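Local coordinates for uncharacterized protein yfeY (Escherichia coli, PDB 2QZB) that is of unknown function, belongs to the DUF1131 family and is probably a lipoprotein of the cell envelope, at residues G22-S27 and V68-N73. Numbering follows the deposited sequence.
Sequences GELTAS and VAMVIN
Leu24, in the loop that follows strand 20-21, faces Ile72 and Met70 on strand 67-73 with the backbones well apart, the CA atoms of Leu24 and Ile72 being 9.2 Å from each other. At this separation the segments meet through side chains alone, an example of a loop meeting a sheet through one apolar residue, Leu24 being the only residue of 22-27 to touch strand 67-73. Its CD1 makes the closest approaches to both partners. This carbon lies 3.8 Å from SD of Met70, and the same CD1 is 4.0 Å from CD1 of Ile72, with CD2 of Leu24 a little farther from Ile72. The leucine chain runs almost at right angles to that of Ile72 but obliquely to that of Met70. In Met70 the chain is extended beyond CG (chi2 -177°), which carries the sulfur out from the strand to the leucine methyl. Ile72 turns CG1 to the side of its backbone N (chi1 -57°), and CD1 at the end of that branch makes the touch. The two strand residues are two positions apart and point to the same face of the sheet. Just at Met70 the strand is irregular: Ala69 and Met70 both lie opposite Val62 of strand 55-64, forming a classic beta bulge. All three touching residues are buried, and the contact belongs to a hydrophobic layer between loop, helix and sheet. Helix 32-38 adds Ala38 against Leu24 and Ile35 against Ile72, while Ile82 of strand 81-84, the other neighbour of strand 67-73, packs on both Leu24 and Met70.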
# COMPACT_ATOMS: atom_id res chain seq x y z
N GLY A 22 0.60 -9.51 -7.84
CA GLY A 22 0.29 -10.39 -8.99
C GLY A 22 1.49 -10.43 -9.93
O GLY A 22 2.57 -10.83 -9.53
N GLU A 23 1.31 -9.97 -11.16
CA GLU A 23 2.41 -9.97 -12.12
C GLU A 23 3.03 -8.57 -12.27
O GLU A 23 3.92 -8.35 -13.09
CB GLU A 23 1.94 -10.54 -13.47
CG GLU A 23 1.01 -11.80 -13.37
CD GLU A 23 1.67 -13.06 -12.73
OE1 GLU A 23 1.81 -14.08 -13.44
OE2 GLU A 23 2.04 -13.05 -11.52
N LEU A 24 2.58 -7.62 -11.46
CA LEU A 24 3.21 -6.30 -11.38
C LEU A 24 4.46 -6.42 -10.49
O LEU A 24 4.36 -6.79 -9.33
CB LEU A 24 2.24 -5.29 -10.80
CG LEU A 24 0.93 -5.03 -11.54
CD1 LEU A 24 -0.01 -4.24 -10.66
CD2 LEU A 24 1.18 -4.25 -12.85
N THR A 25 5.62 -6.14 -11.07
CA THR A 25 6.91 -6.36 -10.41
C THR A 25 7.84 -5.19 -10.68
O THR A 25 7.47 -4.21 -11.36
CB THR A 25 7.62 -7.73 -10.83
OG1 THR A 25 8.20 -7.61 -12.13
CG2 THR A 25 6.67 -8.92 -10.79
N ALA A 26 9.04 -5.26 -10.11
CA ALA A 26 10.07 -4.24 -10.33
C ALA A 26 10.47 -4.18 -11.81
O ALA A 26 10.94 -3.15 -12.28
CB ALA A 26 11.29 -4.51 -9.46
N SER A 27 10.28 -5.26 -12.56
CA SER A 27 10.65 -5.21 -13.99
C SER A 27 9.50 -4.75 -14.91
O SER A 27 9.71 -4.54 -16.11
CB SER A 27 11.27 -6.52 -14.48
OG SER A 27 10.62 -7.66 -13.93
N VAL A 68 -10.31 3.94 -6.11
CA VAL A 68 -8.97 3.55 -6.47
C VAL A 68 -8.70 2.22 -5.80
O VAL A 68 -8.84 2.09 -4.60
CB VAL A 68 -7.94 4.65 -6.05
CG1 VAL A 68 -6.54 4.22 -6.35
CG2 VAL A 68 -8.25 5.92 -6.78
N ALA A 69 -8.35 1.22 -6.60
CA ALA A 69 -7.94 -0.11 -6.07
C ALA A 69 -6.42 -0.20 -5.80
O ALA A 69 -5.99 -0.94 -4.90
CB ALA A 69 -8.34 -1.22 -7.04
N MET A 70 -5.62 0.50 -6.61
CA MET A 70 -4.13 0.53 -6.48
C MET A 70 -3.64 1.81 -7.11
O MET A 70 -4.20 2.26 -8.13
CB MET A 70 -3.37 -0.55 -7.30
CG MET A 70 -3.74 -2.01 -7.17
SD MET A 70 -2.68 -3.13 -8.17
CE MET A 70 -3.86 -4.44 -8.26
N VAL A 71 -2.55 2.31 -6.55
CA VAL A 71 -1.75 3.39 -7.14
C VAL A 71 -0.40 2.81 -7.47
O VAL A 71 0.27 2.27 -6.59
CB VAL A 71 -1.52 4.55 -6.15
CG1 VAL A 71 -0.76 5.73 -6.87
CG2 VAL A 71 -2.85 5.07 -5.54
N ILE A 72 0.01 2.92 -8.74
CA ILE A 72 1.26 2.41 -9.18
C ILE A 72 2.20 3.58 -9.49
O ILE A 72 1.85 4.52 -10.24
CB ILE A 72 1.06 1.55 -10.44
CG1 ILE A 72 0.06 0.42 -10.16
CG2 ILE A 72 2.39 1.02 -10.91
CD1 ILE A 72 -0.36 -0.37 -11.43
N ASN A 73 3.39 3.53 -8.90
CA ASN A 73 4.43 4.55 -9.07
C ASN A 73 5.68 3.90 -9.60
O ASN A 73 5.86 2.69 -9.50
CB ASN A 73 4.73 5.28 -7.74
CG ASN A 73 3.72 6.37 -7.42
OD1 ASN A 73 3.70 7.40 -8.07
ND2 ASN A 73 2.90 6.16 -6.40